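PDB 3NIQ: 3-guanidinopropionase from Pseudomonas aeruginosa, which catalyses the manganese-dependent hydrolysis of 3-guanidinopropanoate to beta-alanine and urea, acting as a homohexamer of the arginase family. Local coordinates for residues V128-F133 with E175-P180; T183-I188 with I206-M211; Q264-V269 with G299-F304. All coordinates share one frame; numbering follows the deposited sequence.

Contact 1 (V128-F133 with E175-P180); sequences VTLPIF and EGLLDP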
loop_
_atom_site.group_PDB
_atom_site.type_symbol
_atom_site.label_atom_id
_atom_site.label_comp_id
_atom_site.label_asym_id
_atom_site.label_seq_id
_atom_site.Cartn_x
_atom_site.Cartn_y
_atom_site.Cartn_z
ATOM N N VAL A 128 9.241 -21.451 -16.612
ATOM C CA VAL A 128 9.840 -22.445 -15.730
ATOM C C VAL A 128 9.318 -23.869 -15.985
ATOM O O VAL A 128 10.029 -24.863 -15.740
ATOM C CB VAL A 128 9.640 -22.091 -14.236
ATOM C CG1 VAL A 128 8.192 -21.752 -13.945
ATOM C CG2 VAL A 128 10.021 -23.290 -13.387
ATOM N N THR A 129 8.089 -23.979 -16.482
ATOM C CA THR A 129 7.499 -25.305 -16.705
ATOM C C THR A 129 8.202 -26.069 -17.842
ATOM O O THR A 129 8.290 -27.308 -17.807
ATOM C CB THR A 129 5.971 -25.215 -16.953
ATOM O OG1 THR A 129 5.371 -24.481 -15.880
ATOM C CG2 THR A 129 5.331 -26.610 -16.996
ATOM N N LEU A 130 8.718 -25.338 -18.824
ATOM C CA LEU A 130 9.459 -25.968 -19.919
ATOM C C LEU A 130 10.647 -26.845 -19.480
ATOM O O LEU A 130 10.663 -28.029 -19.796
ATOM C CB LEU A 130 9.919 -24.943 -20.962
ATOM C CG LEU A 130 10.724 -25.514 -22.141
ATOM C CD1 LEU A 130 9.958 -26.609 -22.843
ATOM C CD2 LEU A 130 11.100 -24.393 -23.123
ATOM N N PRO A 131 11.653 -26.273 -18.773
ATOM C CA PRO A 131 12.759 -27.142 -18.347
ATOM C C PRO A 131 12.323 -28.298 -17.443
ATOM O O PRO A 131 12.878 -29.389 -17.524
ATOM C CB PRO A 131 13.722 -26.176 -17.630
ATOM C CG PRO A 131 12.853 -24.956 -17.291
ATOM C CD PRO A 131 11.908 -24.860 -18.439
ATOM N N ILE A 132 11.314 -28.082 -16.611
ATOM C CA ILE A 132 10.694 -29.171 -15.855
ATOM C C ILE A 132 10.192 -30.297 -16.789
ATOM O O ILE A 132 10.510 -31.484 -16.580
ATOM C CB ILE A 132 9.522 -28.619 -14.969
ATOM C CG1 ILE A 132 10.059 -27.615 -13.951
ATOM C CG2 ILE A 132 8.773 -29.778 -14.246
ATOM C CD1 ILE A 132 8.973 -27.027 -12.938
ATOM N N PHE A 133 9.427 -29.933 -17.821
ATOM C CA PHE A 133 8.916 -30.922 -18.773
ATOM C C PHE A 133 10.061 -31.599 -19.544
ATOM O O PHE A 133 9.975 -32.784 -19.871
ATOM C CB PHE A 133 7.928 -30.284 -19.760
ATOM C CG PHE A 133 6.529 -30.117 -19.222
ATOM C CD1 PHE A 133 6.271 -30.173 -17.862
ATOM C CD2 PHE A 133 5.461 -29.896 -20.096
ATOM C CE1 PHE A 133 4.990 -30.028 -17.370
ATOM C CE2 PHE A 133 4.154 -29.739 -19.611
ATOM C CZ PHE A 133 3.918 -29.805 -18.242
ATOM N N GLU A 175 8.852 -30.371 -28.878
ATOM C CA GLU A 175 9.917 -31.230 -28.369
ATOM C C GLU A 175 9.433 -32.637 -28.010
ATOM O O GLU A 175 10.224 -33.470 -27.611
ATOM C CB GLU A 175 10.637 -30.571 -27.169
ATOM C CG GLU A 175 11.422 -29.305 -27.574
ATOM C CD GLU A 175 11.951 -28.481 -26.404
ATOM O OE1 GLU A 175 12.226 -29.031 -25.301
ATOM O OE2 GLU A 175 12.109 -27.260 -26.594
ATOM N N GLY A 176 8.137 -32.900 -28.147
ATOM C CA GLY A 176 7.607 -34.250 -27.863
ATOM C C GLY A 176 7.443 -34.567 -26.372
ATOM O O GLY A 176 7.332 -35.739 -25.990
ATOM N N LEU A 177 7.404 -33.533 -25.528
ATOM C CA LEU A 177 7.356 -33.732 -24.075
ATOM C C LEU A 177 5.944 -33.726 -23.539
ATOM O O LEU A 177 5.660 -34.300 -22.487
ATOM C CB LEU A 177 8.145 -32.624 -23.364
ATOM C CG LEU A 177 9.563 -32.372 -23.886
ATOM C CD1 LEU A 177 10.045 -30.992 -23.423
ATOM C CD2 LEU A 177 10.531 -33.492 -23.417
ATOM N N LEU A 178 5.077 -33.017 -24.248
ATOM C CA LEU A 178 3.701 -32.859 -23.872
ATOM C C LEU A 178 2.834 -33.417 -24.996
ATOM O O LEU A 178 2.973 -33.014 -26.151
ATOM C CB LEU A 178 3.376 -31.377 -23.653
ATOM C CG LEU A 178 1.907 -30.972 -23.416
ATOM C CD1 LEU A 178 1.362 -31.619 -22.155
ATOM C CD2 LEU A 178 1.736 -29.435 -23.379
ATOM N N ASP A 179 1.935 -34.324 -24.632
ATOM C CA ASP A 179 0.994 -34.919 -25.577
ATOM C C ASP A 179 -0.226 -33.982 -25.733
ATOM O O ASP A 179 -1.053 -33.870 -24.840
ATOM C CB ASP A 179 0.596 -36.328 -25.088
ATOM C CG ASP A 179 -0.473 -36.994 -25.967
ATOM O OD1 ASP A 179 -0.889 -36.403 -26.980
ATOM O OD2 ASP A 179 -0.919 -38.098 -25.615
ATOM N N PRO A 180 -0.350 -33.317 -26.891
ATOM C CA PRO A 180 -1.425 -32.333 -27.035
ATOM C C PRO A 180 -2.857 -32.905 -26.937
ATOM O O PRO A 180 -3.758 -32.187 -26.508
ATOM C CB PRO A 180 -1.148 -31.702 -28.415
ATOM C CG PRO A 180 -0.372 -32.705 -29.143
ATOM C CD PRO A 180 0.455 -33.446 -28.120
#
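In the alpha/beta fold of the arginase family, helix 129-136 packs here against the Schellman turn that ends helix 168-174 and the short strand 178-179 that follows. G176, with its positive phi, closes that turn and lets the chain swing round, so that L177 and L178 come to F133 one after the other. The side chain of L177, its CG anti to the carbonyl carbon, leans over the backbone of F133: CD2 lies 3.7 Å from F133 O, and CD1 is 4.3 Å from F133 CB. L178 instead sends CD1 obliquely to the F133 ring, 4.2 Å from CE2. T129 CG2 sits 3.4 Å above one face of this ring, toward its rim, while Y236 of strand 235-240 meets F133 edge-to-face, so the phenyl group is wedged between its own helix and the central sheet. About one turn before F133, L130 crosses E175 at about a right angle. The extended E175 side chain carries its carboxylate to a salt bridge with R134, and beside the leucine the carboxylate makes a van der Waals contact, L130 CD1 lying 4.1 Å from E175 OE1.

Contact 2 (T183-I188 with I206-M211); sequences TVQIGI and IRVIHM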
loop_
_atom_site.group_PDB
_atom_site.type_symbol
_atom_site.label_atom_id
_atom_site.label_comp_id
_atom_site.label_asym_id
_atom_site.label_seq_id
_atom_site.Cartn_x
_atom_site.Cartn_y
_atom_site.Cartn_z
ATOM N N THR A 183 -4.000 -32.799 -23.387
ATOM C CA THR A 183 -3.833 -31.473 -22.790
ATOM C C THR A 183 -5.154 -30.731 -22.797
ATOM O O THR A 183 -5.844 -30.643 -23.816
ATOM C CB THR A 183 -2.748 -30.680 -23.533
ATOM O OG1 THR A 183 -1.519 -31.429 -23.490
ATOM C CG2 THR A 183 -2.531 -29.295 -22.904
ATOM N N VAL A 184 -5.511 -30.204 -21.640
ATOM C CA VAL A 184 -6.718 -29.403 -21.527
ATOM C C VAL A 184 -6.375 -28.114 -20.764
ATOM O O VAL A 184 -5.700 -28.155 -19.717
ATOM C CB VAL A 184 -7.900 -30.196 -20.916
ATOM C CG1 VAL A 184 -7.545 -30.773 -19.546
ATOM C CG2 VAL A 184 -9.198 -29.297 -20.843
ATOM N N GLN A 185 -6.800 -26.984 -21.332
ATOM C CA GLN A 185 -6.500 -25.656 -20.782
ATOM C C GLN A 185 -7.798 -25.002 -20.356
ATOM O O GLN A 185 -8.758 -25.000 -21.116
ATOM C CB GLN A 185 -5.764 -24.794 -21.809
ATOM C CG GLN A 185 -4.497 -25.469 -22.363
ATOM C CD GLN A 185 -3.820 -24.612 -23.403
ATOM O OE1 GLN A 185 -4.440 -24.213 -24.391
ATOM N NE2 GLN A 185 -2.555 -24.295 -23.175
ATOM N N ILE A 186 -7.831 -24.487 -19.121
ATOM C CA ILE A 186 -9.056 -23.979 -18.525
ATOM C C ILE A 186 -8.901 -22.540 -18.029
ATOM O O ILE A 186 -7.982 -22.249 -17.248
ATOM C CB ILE A 186 -9.476 -24.847 -17.306
ATOM C CG1 ILE A 186 -9.573 -26.331 -17.691
ATOM C CG2 ILE A 186 -10.794 -24.325 -16.748
ATOM C CD1 ILE A 186 -9.789 -27.276 -16.539
ATOM N N GLY A 187 -9.800 -21.655 -18.468
ATOM C CA GLY A 187 -9.836 -20.291 -17.967
ATOM C C GLY A 187 -9.411 -19.224 -18.969
ATOM O O GLY A 187 -9.423 -18.040 -18.636
ATOM N N ILE A 188 -9.052 -19.641 -20.189
ATOM C CA ILE A 188 -8.533 -18.763 -21.224
ATOM C C ILE A 188 -9.463 -17.579 -21.508
ATOM O O ILE A 188 -10.654 -17.773 -21.732
ATOM C CB ILE A 188 -8.277 -19.539 -22.551
ATOM C CG1 ILE A 188 -7.502 -20.849 -22.299
ATOM C CG2 ILE A 188 -7.553 -18.649 -23.554
ATOM C CD1 ILE A 188 -6.108 -20.669 -21.718
ATOM N N ILE A 206 -5.485 -29.669 -28.905
ATOM C CA ILE A 206 -5.582 -29.327 -27.485
ATOM C C ILE A 206 -7.029 -28.994 -27.150
ATOM O O ILE A 206 -7.714 -28.289 -27.900
ATOM C CB ILE A 206 -4.672 -28.132 -27.127
ATOM C CG1 ILE A 206 -3.201 -28.471 -27.378
ATOM C CG2 ILE A 206 -4.869 -27.684 -25.652
ATOM C CD1 ILE A 206 -2.294 -27.227 -27.420
ATOM N N ARG A 207 -7.520 -29.503 -26.031
ATOM C CA ARG A 207 -8.836 -29.070 -25.585
ATOM C C ARG A 207 -8.699 -27.732 -24.842
ATOM O O ARG A 207 -7.982 -27.633 -23.829
ATOM C CB ARG A 207 -9.488 -30.107 -24.679
ATOM C CG ARG A 207 -10.874 -29.681 -24.131
ATOM C CD ARG A 207 -11.949 -29.693 -25.252
ATOM N NE ARG A 207 -13.296 -29.624 -24.675
ATOM C CZ ARG A 207 -14.007 -28.515 -24.549
ATOM N NH1 ARG A 207 -13.518 -27.355 -24.987
ATOM N NH2 ARG A 207 -15.210 -28.560 -23.986
ATOM N N VAL A 208 -9.387 -26.711 -25.348
ATOM C CA VAL A 208 -9.303 -25.366 -24.760
ATOM C C VAL A 208 -10.643 -24.968 -24.206
ATOM O O VAL A 208 -11.610 -24.792 -24.951
ATOM C CB VAL A 208 -8.834 -24.300 -25.770
ATOM C CG1 VAL A 208 -8.828 -22.934 -25.110
ATOM C CG2 VAL A 208 -7.434 -24.622 -26.284
ATOM N N ILE A 209 -10.711 -24.841 -22.884
ATOM C CA ILE A 209 -11.948 -24.401 -22.253
ATOM C C ILE A 209 -11.779 -22.951 -21.844
ATOM O O ILE A 209 -11.303 -22.642 -20.742
ATOM C CB ILE A 209 -12.350 -25.309 -21.082
ATOM C CG1 ILE A 209 -12.518 -26.749 -21.602
ATOM C CG2 ILE A 209 -13.627 -24.800 -20.412
ATOM C CD1 ILE A 209 -12.735 -27.802 -20.513
ATOM N N HIS A 210 -12.145 -22.062 -22.766
ATOM C CA HIS A 210 -12.177 -20.623 -22.493
ATOM C C HIS A 210 -13.039 -20.294 -21.287
ATOM O O HIS A 210 -13.963 -21.040 -20.956
ATOM C CB HIS A 210 -12.700 -19.859 -23.717
ATOM C CG HIS A 210 -11.715 -19.801 -24.845
ATOM N ND1 HIS A 210 -11.601 -20.801 -25.779
ATOM C CD2 HIS A 210 -10.801 -18.863 -25.187
ATOM C CE1 HIS A 210 -10.661 -20.486 -26.653
ATOM N NE2 HIS A 210 -10.155 -19.317 -26.313
ATOM N N MET A 211 -12.753 -19.156 -20.652
ATOM C CA MET A 211 -13.546 -18.692 -19.508
ATOM C C MET A 211 -15.047 -18.763 -19.781
ATOM O O MET A 211 -15.822 -19.195 -18.925
ATOM C CB MET A 211 -13.162 -17.253 -19.143
ATOM C CG MET A 211 -13.710 -16.831 -17.831
ATOM S SD MET A 211 -12.915 -17.678 -16.452
ATOM C CE MET A 211 -14.123 -17.307 -15.197
#
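Strands 183-188 and 207-210 run parallel, their axes 4.7 Å apart and only 7° out of line, with backbone hydrogen bonds alternating from R207 N to T183 O, Q185 N to R207 O, I209 N to Q185 O (the shortest, 2.6 Å) and G187 N to I209 O. Beyond G187 the pairing changes: M211 N, at the start of helix 211-230, donates to I188 O at 2.7 Å from above the carbonyl plane. With helix 199-204 between them, the two strands form a beta-alpha-beta unit that takes the sheet to an outermost strand within the chain. On the face of V184, I186, R207 and I209, V184 CG2 lies 3.7 Å from R207 CG and 3.9 Å from I209 CD1. R207 bends at chi2 (71°), which brings the rim of one guanidinium face over I209 CG1, and it forms salt bridges with E213 and E225 of the helix covering this face. On the other face Q185 runs beside V208, its OE1 3.6 Å from V208 CG2, while NE2 bonds H146. The I188 and V208 side chains cross at about a right angle, I188 CG1 lying 3.7 Å from V208 CG1, and I188 approaches the manganese ligand D148. Buried against methyl groups, Q185 OE1 has no polar partner, so the hydrogen bonding of the amide runs through NE2, whereas E213 and E225 probably balance the charge of R207.

Contact 3 (Q264-V269 with G299-F304); sequences QAQQLV and GATMMF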
loop_
_atom_site.group_PDB
_atom_site.type_symbol
_atom_site.label_atom_id
_atom_site.label_comp_id
_atom_site.label_asym_id
_atom_site.label_seq_id
_atom_site.Cartn_x
_atom_site.Cartn_y
_atom_site.Cartn_z
ATOM N N GLN A 264 -13.687 -21.652 -6.935
ATOM C CA GLN A 264 -13.762 -22.476 -8.146
ATOM C C GLN A 264 -12.459 -23.246 -8.419
ATOM O O GLN A 264 -12.499 -24.419 -8.786
ATOM C CB GLN A 264 -14.141 -21.617 -9.348
ATOM C CG GLN A 264 -15.616 -21.259 -9.401
ATOM C CD GLN A 264 -15.887 -20.167 -10.395
ATOM O OE1 GLN A 264 -14.987 -19.394 -10.776
ATOM N NE2 GLN A 264 -17.132 -20.092 -10.841
ATOM N N ALA A 265 -11.315 -22.590 -8.223
ATOM C CA ALA A 265 -10.008 -23.247 -8.419
ATOM C C ALA A 265 -9.788 -24.422 -7.465
ATOM O O ALA A 265 -9.280 -25.477 -7.866
ATOM C CB ALA A 265 -8.855 -22.233 -8.314
ATOM N N GLN A 266 -10.183 -24.252 -6.209
ATOM C CA GLN A 266 -10.078 -25.326 -5.225
ATOM C C GLN A 266 -10.980 -26.492 -5.623
ATOM O O GLN A 266 -10.573 -27.649 -5.556
ATOM C CB GLN A 266 -10.453 -24.827 -3.826
ATOM C CG GLN A 266 -9.382 -23.965 -3.142
ATOM C CD GLN A 266 -9.845 -23.463 -1.783
ATOM O OE1 GLN A 266 -10.875 -22.809 -1.680
ATOM N NE2 GLN A 266 -9.074 -23.761 -0.736
ATOM N N GLN A 267 -12.203 -26.189 -6.036
ATOM C CA GLN A 267 -13.139 -27.248 -6.438
ATOM C C GLN A 267 -12.606 -28.004 -7.658
ATOM O O GLN A 267 -12.687 -29.227 -7.732
ATOM C CB GLN A 267 -14.524 -26.673 -6.765
ATOM C CG GLN A 267 -15.235 -26.020 -5.560
ATOM C CD GLN A 267 -16.504 -25.256 -5.963
ATOM O OE1 GLN A 267 -16.560 -24.600 -7.014
ATOM N NE2 GLN A 267 -17.514 -25.313 -5.112
ATOM N N LEU A 268 -12.054 -27.281 -8.622
ATOM C CA LEU A 268 -11.552 -27.964 -9.823
ATOM C C LEU A 268 -10.352 -28.848 -9.494
ATOM O O LEU A 268 -10.278 -30.003 -9.939
ATOM C CB LEU A 268 -11.226 -26.952 -10.914
ATOM C CG LEU A 268 -12.487 -26.272 -11.459
ATOM C CD1 LEU A 268 -12.123 -24.997 -12.200
ATOM C CD2 LEU A 268 -13.229 -27.223 -12.403
ATOM N N VAL A 269 -9.420 -28.325 -8.697
ATOM C CA VAL A 269 -8.230 -29.095 -8.338
ATOM C C VAL A 269 -8.589 -30.342 -7.504
ATOM O O VAL A 269 -8.095 -31.443 -7.766
ATOM C CB VAL A 269 -7.158 -28.199 -7.651
ATOM C CG1 VAL A 269 -6.068 -29.040 -7.016
ATOM C CG2 VAL A 269 -6.554 -27.277 -8.685
ATOM N N GLY A 299 -1.280 -18.899 -3.644
ATOM C CA GLY A 299 -0.280 -19.831 -4.165
ATOM C C GLY A 299 0.013 -20.946 -3.168
ATOM O O GLY A 299 -0.032 -22.113 -3.523
ATOM N N ALA A 300 0.297 -20.578 -1.915
ATOM C CA ALA A 300 0.560 -21.562 -0.874
ATOM C C ALA A 300 -0.608 -22.521 -0.704
ATOM O O ALA A 300 -0.411 -23.728 -0.520
ATOM C CB ALA A 300 0.898 -20.866 0.476
ATOM N N THR A 301 -1.828 -22.012 -0.786
ATOM C CA THR A 301 -2.989 -22.879 -0.588
ATOM C C THR A 301 -3.191 -23.847 -1.769
ATOM O O THR A 301 -3.377 -25.036 -1.568
ATOM C CB THR A 301 -4.281 -22.076 -0.355
ATOM O OG1 THR A 301 -4.069 -21.095 0.667
ATOM C CG2 THR A 301 -5.401 -23.023 0.117
ATOM N N MET A 302 -3.125 -23.348 -2.999
ATOM C CA MET A 302 -3.205 -24.244 -4.161
ATOM C C MET A 302 -2.055 -25.274 -4.133
ATOM O O MET A 302 -2.246 -26.447 -4.462
ATOM C CB MET A 302 -3.214 -23.436 -5.457
ATOM C CG MET A 302 -4.387 -22.449 -5.558
ATOM S SD MET A 302 -5.997 -23.255 -5.341
ATOM C CE MET A 302 -5.887 -24.611 -6.514
ATOM N N MET A 303 -0.887 -24.847 -3.673
ATOM C CA MET A 303 0.239 -25.757 -3.513
ATOM C C MET A 303 -0.165 -26.905 -2.580
ATOM O O MET A 303 0.038 -28.086 -2.900
ATOM C CB MET A 303 1.436 -25.008 -2.919
ATOM C CG MET A 303 2.726 -25.852 -2.856
ATOM S SD MET A 303 4.125 -24.926 -2.237
ATOM C CE MET A 303 5.472 -25.970 -2.813
ATOM N N PHE A 304 -0.748 -26.555 -1.432
ATOM C CA PHE A 304 -1.252 -27.579 -0.516
ATOM C C PHE A 304 -2.334 -28.463 -1.153
ATOM O O PHE A 304 -2.314 -29.684 -0.973
ATOM C CB PHE A 304 -1.775 -26.960 0.778
ATOM C CG PHE A 304 -2.204 -27.985 1.794
ATOM C CD1 PHE A 304 -1.260 -28.694 2.525
ATOM C CD2 PHE A 304 -3.547 -28.260 2.002
ATOM C CE1 PHE A 304 -1.638 -29.661 3.441
ATOM C CE2 PHE A 304 -3.935 -29.243 2.952
ATOM C CZ PHE A 304 -2.982 -29.917 3.657
#
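Two nearly parallel helices of the arginase-type alpha/beta fold, 262-270 and 294-317, lie side by side here, their segments crossing at -17° with axes 10.7 Å apart. At that spacing a single long side chain, M302, does most of the bridging. Bends at chi2 (-55°) and chi3 (-51°) curl its thioether so that the methyl group rests against the surface of the other helix, between A265 and V269, residues one turn apart. This is the tight part: V269 forms one wall and A265 the other, M302 CE lying 3.8 Å from A265 O. F239 of strand 235-240 touches both A265 and M302, closing the sheet side of the cluster. The other flank is looser and more polar. Q266 extends across the gap, its CG 4.1 Å from M302 SD, and its amide passes T301 obliquely, NE2 3.8 Å from T301 CG2. That nitrogen is hydrogen-bonded to E305, a turn further along the second helix, while T301 OG1 bonds back to L297 O. G258 and I257 of a neighbouring subunit pack on Q266 and T301, so this side faces the hexamer interface. The closest approach remains on the apolar side, 3.5 Å from V269 CG2 to M302 CE.

Overall arrangement
The three contacts follow one another along the chain, and all belong to the single alpha/beta domain built on a parallel sheet. Contacts 1 and 2 are about 17 Å apart between centres and touch: strand 178-179 of contact 1 is followed, after a corner at P180, by strand 183-188 of contact 2, and L178 CD1 lies 3.2 Å from T183 OG1. Contact 3 has its centre about 22 Å from that of contact 1, across the chain's centre, and about 17 Å from that of contact 2. Contact 2 lies within the sheet, whereas contacts 1 and 3 place helices against it, both beside strand 235-240. That strand ends at manganese ligand D240; contact 2 comes nearest the metals, through I188.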